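Local coordinates for MSM0271 protein (Mycobacterium smegmatis, PDB 5SUH) that forms trimeric, double-ringed shell tiles of the RMM bacterial microcompartment and may take part in transport across its shell, at residues Tyr174-Val184 against Thr227-His238. Numbering follows the deposited sequence.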
ATOM      1  N   TYR A 174      22.230  12.899  -9.036  1.00 47.19           N
ATOM      2  CA  TYR A 174      22.093  13.777 -10.198  1.00 42.07           C
ATOM      3  C   TYR A 174      20.619  14.120 -10.431  1.00 50.03           C
ATOM      4  O   TYR A 174      19.760  13.226 -10.600  1.00 45.75           O
ATOM      5  CB  TYR A 174      22.660  13.104 -11.443  1.00 44.93           C
ATOM      6  CG  TYR A 174      23.310  14.029 -12.438  1.00 41.48           C
ATOM      7  CD1 TYR A 174      24.665  13.899 -12.741  1.00 45.70           C
ATOM      8  CD2 TYR A 174      22.574  15.015 -13.103  1.00 41.07           C
ATOM      9  CE1 TYR A 174      25.281  14.743 -13.671  1.00 41.87           C
ATOM     10  CE2 TYR A 174      23.182  15.857 -14.024  1.00 46.95           C
ATOM     11  CZ  TYR A 174      24.542  15.707 -14.307  1.00 46.87           C
ATOM     12  OH  TYR A 174      25.175  16.530 -15.220  1.00 57.53           O
ATOM     13  N   GLU A 175      20.322  15.410 -10.440  1.00 37.85           N
ATOM     14  CA  GLU A 175      18.956  15.854 -10.592  1.00 44.66           C
ATOM     15  C   GLU A 175      18.801  16.752 -11.824  1.00 49.37           C
ATOM     16  O   GLU A 175      19.596  17.674 -12.031  1.00 54.22           O
ATOM     17  CB  GLU A 175      18.493  16.587  -9.315  1.00 39.10           C
ATOM     18  CG  GLU A 175      16.985  16.890  -9.305  1.00 46.36           C
ATOM     19  CD  GLU A 175      16.470  17.461  -7.985  1.00 57.59           C
ATOM     20  OE1 GLU A 175      17.277  17.905  -7.134  1.00 61.64           O
ATOM     21  OE2 GLU A 175      15.240  17.449  -7.793  1.00 60.16           O
ATOM     22  N   MET A 176      17.729  16.525 -12.583  1.00 47.68           N
ATOM     23  CA  MET A 176      17.463  17.238 -13.845  1.00 48.85           C
ATOM     24  C   MET A 176      15.971  17.452 -14.088  1.00 52.78           C
ATOM     25  O   MET A 176      15.123  16.821 -13.427  1.00 51.69           O
ATOM     26  CB  MET A 176      18.031  16.449 -15.015  1.00 44.49           C
ATOM     27  CG  MET A 176      17.332  15.075 -15.104  1.00 48.26           C
ATOM     28  SD  MET A 176      18.436  13.779 -15.595  1.00 99.49           S
ATOM     29  CE  MET A 176      19.372  13.545 -14.088  1.00 89.39           C
ATOM     30  N   THR A 177      15.650  18.305 -15.060  1.00 47.42           N
ATOM     31  CA  THR A 177      14.267  18.448 -15.485  1.00 43.33           C
ATOM     32  C   THR A 177      14.198  18.832 -16.985  1.00 52.13           C
ATOM     33  O   THR A 177      15.050  19.574 -17.478  1.00 43.82           O
ATOM     34  CB  THR A 177      13.483  19.461 -14.596  1.00 43.65           C
ATOM     35  OG1 THR A 177      12.100  19.361 -14.916  1.00 55.19           O
ATOM     36  CG2 THR A 177      13.952  20.935 -14.765  1.00 44.95           C
ATOM     37  N   PRO A 178      13.208  18.285 -17.735  1.00 53.76           N
ATOM     38  CA  PRO A 178      12.148  17.323 -17.359  1.00 47.88           C
ATOM     39  C   PRO A 178      12.651  15.969 -16.835  1.00 50.93           C
ATOM     40  O   PRO A 178      13.706  15.478 -17.219  1.00 46.86           O
ATOM     41  CB  PRO A 178      11.367  17.104 -18.671  1.00 45.21           C
ATOM     42  CG  PRO A 178      11.740  18.245 -19.555  1.00 48.30           C
ATOM     43  CD  PRO A 178      13.149  18.638 -19.167  1.00 44.11           C
ATOM     44  N   ALA A 179      11.840  15.369 -15.977  1.00 46.64           N
ATOM     45  CA  ALA A 179      12.189  14.174 -15.238  1.00 41.70           C
ATOM     46  C   ALA A 179      12.571  12.976 -16.108  1.00 49.91           C
ATOM     47  O   ALA A 179      13.391  12.154 -15.691  1.00 51.41           O
ATOM     48  CB  ALA A 179      11.012  13.784 -14.308  1.00 40.38           C
ATOM     49  N   LEU A 180      11.980  12.856 -17.296  1.00 43.04           N
ATOM     50  CA  LEU A 180      12.135  11.613 -18.036  1.00 47.12           C
ATOM     51  C   LEU A 180      13.564  11.474 -18.592  1.00 54.65           C
ATOM     52  O   LEU A 180      14.008  10.353 -18.905  1.00 47.82           O
ATOM     53  CB  LEU A 180      11.109  11.503 -19.161  1.00 47.74           C
ATOM     54  CG  LEU A 180      10.902  10.093 -19.748  1.00 49.53           C
ATOM     55  CD1 LEU A 180      10.702   9.077 -18.632  1.00 45.22           C
ATOM     56  CD2 LEU A 180       9.744  10.019 -20.723  1.00 48.04           C
ATOM     57  N   PHE A 181      14.319  12.576 -18.609  1.00 40.02           N
ATOM     58  CA  PHE A 181      15.711  12.525 -19.087  1.00 46.39           C
ATOM     59  C   PHE A 181      16.585  11.694 -18.158  1.00 49.67           C
ATOM     60  O   PHE A 181      17.709  11.324 -18.509  1.00 54.84           O
ATOM     61  CB  PHE A 181      16.316  13.916 -19.212  1.00 43.45           C
ATOM     62  CG  PHE A 181      15.922  14.642 -20.465  1.00 52.06           C
ATOM     63  CD1 PHE A 181      16.118  14.074 -21.716  1.00 54.10           C
ATOM     64  CD2 PHE A 181      15.319  15.892 -20.391  1.00 56.40           C
ATOM     65  CE1 PHE A 181      15.759  14.760 -22.880  1.00 45.83           C
ATOM     66  CE2 PHE A 181      14.948  16.572 -21.542  1.00 58.54           C
ATOM     67  CZ  PHE A 181      15.172  15.999 -22.789  1.00 50.30           C
ATOM     68  N   ALA A 182      16.068  11.399 -16.970  1.00 44.48           N
ATOM     69  CA  ALA A 182      16.780  10.556 -16.021  1.00 39.60           C
ATOM     70  C   ALA A 182      17.009   9.168 -16.624  1.00 52.04           C
ATOM     71  O   ALA A 182      17.955   8.447 -16.250  1.00 54.07           O
ATOM     72  CB  ALA A 182      16.026  10.471 -14.719  1.00 36.89           C
ATOM     73  N   ALA A 183      16.114   8.790 -17.534  1.00 49.01           N
ATOM     74  CA  ALA A 183      16.195   7.503 -18.218  1.00 47.57           C
ATOM     75  C   ALA A 183      17.479   7.382 -19.033  1.00 47.13           C
ATOM     76  O   ALA A 183      18.200   6.388 -18.914  1.00 45.16           O
ATOM     77  CB  ALA A 183      14.988   7.298 -19.111  1.00 47.31           C
ATOM     78  N   VAL A 184      17.762   8.386 -19.863  1.00 47.92           N
ATOM     79  CA  VAL A 184      18.925   8.302 -20.731  1.00 53.65           C
ATOM     80  C   VAL A 184      20.205   8.474 -19.892  1.00 51.78           C
ATOM     81  O   VAL A 184      21.221   7.830 -20.186  1.00 46.41           O
ATOM     82  CB  VAL A 184      18.877   9.332 -21.913  1.00 53.47           C
ATOM     83  CG1 VAL A 184      19.047  10.780 -21.435  1.00 57.75           C
ATOM     84  CG2 VAL A 184      19.958   9.015 -22.925  1.00 48.46           C
ATOM     85  N   THR A 227      26.968  14.583 -17.953  1.00 38.91           N
ATOM     86  CA  THR A 227      26.963  16.008 -18.230  1.00 39.97           C
ATOM     87  C   THR A 227      27.183  16.270 -19.724  1.00 52.83           C
ATOM     88  O   THR A 227      26.574  17.179 -20.302  1.00 61.52           O
ATOM     89  CB  THR A 227      28.034  16.750 -17.374  1.00 51.07           C
ATOM     90  OG1 THR A 227      27.815  16.497 -15.965  1.00 51.56           O
ATOM     91  CG2 THR A 227      28.030  18.267 -17.631  1.00 41.56           C
ATOM     92  N   THR A 228      28.065  15.496 -20.348  1.00 47.81           N
ATOM     93  CA  THR A 228      28.309  15.668 -21.772  1.00 55.03           C
ATOM     94  C   THR A 228      27.066  15.264 -22.588  1.00 56.05           C
ATOM     95  O   THR A 228      26.603  16.012 -23.457  1.00 55.26           O
ATOM     96  CB  THR A 228      29.557  14.887 -22.232  1.00 51.76           C
ATOM     97  OG1 THR A 228      30.730  15.506 -21.689  1.00 59.10           O
ATOM     98  CG2 THR A 228      29.684  14.950 -23.719  1.00 45.43           C
ATOM     99  N   VAL A 229      26.528  14.091 -22.289  1.00 48.68           N
ATOM    100  CA  VAL A 229      25.334  13.592 -22.959  1.00 47.38           C
ATOM    101  C   VAL A 229      24.146  14.546 -22.904  1.00 51.67           C
ATOM    102  O   VAL A 229      23.502  14.805 -23.943  1.00 45.57           O
ATOM    103  CB  VAL A 229      24.894  12.253 -22.366  1.00 44.74           C
ATOM    104  CG1 VAL A 229      23.510  11.857 -22.858  1.00 43.03           C
ATOM    105  CG2 VAL A 229      25.904  11.210 -22.680  1.00 43.36           C
ATOM    106  N   LEU A 230      23.874  15.096 -21.722  1.00 47.37           N
ATOM    107  CA  LEU A 230      22.724  15.988 -21.582  1.00 59.23           C
ATOM    108  C   LEU A 230      22.959  17.294 -22.378  1.00 61.02           C
ATOM    109  O   LEU A 230      22.027  17.836 -22.982  1.00 61.94           O
ATOM    110  CB  LEU A 230      22.428  16.286 -20.109  1.00 40.79           C
ATOM    111  CG  LEU A 230      21.975  15.113 -19.223  1.00 50.18           C
ATOM    112  CD1 LEU A 230      21.701  15.547 -17.818  1.00 44.47           C
ATOM    113  CD2 LEU A 230      20.749  14.380 -19.763  1.00 39.36           C
ATOM    114  N   SER A 231      24.197  17.787 -22.402  1.00 56.33           N
ATOM    115  CA  SER A 231      24.493  19.022 -23.144  1.00 64.50           C
ATOM    116  C   SER A 231      24.335  18.862 -24.632  1.00 68.67           C
ATOM    117  O   SER A 231      23.934  19.794 -25.305  1.00 62.78           O
ATOM    118  CB  SER A 231      25.906  19.527 -22.874  1.00 58.58           C
ATOM    119  OG  SER A 231      25.989  20.032 -21.565  1.00 72.49           O
ATOM    120  N   ALA A 232      24.585  17.660 -25.135  1.00 71.19           N
ATOM    121  CA  ALA A 232      24.576  17.437 -26.574  1.00 62.40           C
ATOM    122  C   ALA A 232      23.154  17.346 -27.134  1.00 63.70           C
ATOM    123  O   ALA A 232      22.947  17.390 -28.340  1.00 68.31           O
ATOM    124  CB  ALA A 232      25.358  16.173 -26.904  1.00 57.20           C
ATOM    125  N   ILE A 233      22.172  17.259 -26.249  1.00 64.04           N
ATOM    126  CA  ILE A 233      20.790  17.089 -26.666  1.00 61.84           C
ATOM    127  C   ILE A 233      20.103  18.393 -27.118  1.00 68.82           C
ATOM    128  O   ILE A 233      20.156  19.414 -26.425  1.00 69.07           O
ATOM    129  CB  ILE A 233      19.991  16.441 -25.535  1.00 52.58           C
ATOM    130  CG1 ILE A 233      20.494  15.019 -25.300  1.00 55.75           C
ATOM    131  CG2 ILE A 233      18.495  16.422 -25.846  1.00 53.21           C
ATOM    132  CD1 ILE A 233      19.784  14.292 -24.137  1.00 56.96           C
ATOM    133  N   GLU A 234      19.446  18.334 -28.278  1.00 71.68           N
ATOM    134  CA  GLU A 234      18.808  19.503 -28.904  1.00 80.22           C
ATOM    135  C   GLU A 234      17.366  19.699 -28.429  1.00 73.94           C
ATOM    136  O   GLU A 234      16.576  18.754 -28.434  1.00 68.85           O
ATOM    137  CB  GLU A 234      18.782  19.346 -30.436  1.00 88.40           C
ATOM    138  CG  GLU A 234      20.139  19.263 -31.127  1.00108.50           C
ATOM    139  CD  GLU A 234      20.833  20.606 -31.245  1.00131.64           C
ATOM    140  OE1 GLU A 234      20.165  21.642 -31.035  1.00144.03           O
ATOM    141  OE2 GLU A 234      22.047  20.624 -31.554  1.00133.14           O
ATOM    142  N   GLY A 235      17.023  20.929 -28.043  1.00 69.92           N
ATOM    143  CA  GLY A 235      15.653  21.259 -27.676  1.00 65.47           C
ATOM    144  C   GLY A 235      15.401  22.746 -27.468  1.00 65.07           C
ATOM    145  O   GLY A 235      16.300  23.555 -27.653  1.00 75.82           O
ATOM    146  N   GLN A 236      14.181  23.101 -27.057  1.00 60.95           N
ATOM    147  CA  GLN A 236      13.803  24.497 -26.839  1.00 56.89           C
ATOM    148  C   GLN A 236      14.230  24.957 -25.456  1.00 69.43           C
ATOM    149  O   GLN A 236      14.841  24.194 -24.713  1.00 79.64           O
ATOM    150  CB  GLN A 236      12.296  24.683 -27.009  1.00 69.25           C
ATOM    151  CG  GLN A 236      11.799  24.414 -28.424  1.00 84.73           C
ATOM    152  CD  GLN A 236      12.521  25.244 -29.479  1.00100.67           C
ATOM    153  OE1 GLN A 236      12.754  26.452 -29.303  1.00103.74           O
ATOM    154  NE2 GLN A 236      12.921  24.585 -30.568  1.00102.51           N
ATOM    155  N   GLU A 237      13.842  26.173 -25.079  1.00 84.48           N
ATOM    156  CA  GLU A 237      14.311  26.773 -23.830  1.00 91.32           C
ATOM    157  C   GLU A 237      13.172  26.907 -22.842  1.00 98.57           C
ATOM    158  O   GLU A 237      12.050  27.252 -23.214  1.00102.31           O
ATOM    159  CB  GLU A 237      14.923  28.142 -24.096  1.00102.70           C
ATOM    160  CG  GLU A 237      16.030  28.095 -25.126  1.00120.57           C
ATOM    161  CD  GLU A 237      17.266  27.389 -24.620  1.00134.14           C
ATOM    162  OE1 GLU A 237      17.531  27.466 -23.401  1.00146.63           O
ATOM    163  OE2 GLU A 237      17.956  26.740 -25.438  1.00129.11           O
ATOM    164  N   HIS A 238      13.452  26.578 -21.588  1.00100.82           N
ATOM    165  CA  HIS A 238      12.444  26.629 -20.532  1.00107.13           C
ATOM    166  C   HIS A 238      11.784  27.986 -20.321  1.00111.32           C
ATOM    167  O   HIS A 238      10.739  28.064 -19.672  1.00108.81           O
ATOM    168  CB  HIS A 238      13.050  26.128 -19.233  1.00105.89           C
ATOM    169  CG  HIS A 238      13.449  24.692 -19.291  1.00 97.12           C
ATOM    170  ND1 HIS A 238      13.286  23.819 -18.238  1.00 87.98           N
ATOM    171  CD2 HIS A 238      14.016  23.964 -20.293  1.00 88.65           C
ATOM    172  CE1 HIS A 238      13.733  22.627 -18.583  1.00 85.17           C
ATOM    173  NE2 HIS A 238      14.186  22.695 -19.827  1.00 78.12           N
TER
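Strand segment 174-177, carrying Y174, and helix segment 227-232, the end of helix 216-232, carrying L230, run nearly parallel, their axes 12.0 Å apart at 6°. The Y174 ring reaches across with its hydroxyl, and OH shares a 2.7 Å hydrogen bond with OG1 of T227, which lies at the ring edge, in plane. The two side chains meet at about a right angle; T227 OG1, set beside its own backbone N (chi1 -57°), also hydrogen-bonds to R223 O one helical turn back. L230 comes from the opposite direction to Y174 and forks: CD1 lies 4.1 Å from Y174 CE2 and near M176 SD, while CD2 is 4.3 Å from V184 CG1 and borders F181 CB. I233, just past the helix, brings CD1 to 4.2 Å from F181 CE1. The chain then doubles back, and C-terminal H238 sets ring atom CE1 3.5 Å from T177 O, at the ring edge, and against CD of P178, whose peptide bond to T177 is cis; H238 NE2 hydrogen-bonds to R136 O. Helices 182-192 and 216-232 thus pack together beside the antiparallel sheet, an alpha/beta core characteristic of the second circularly permuted BMC domain of a tandem shell protein.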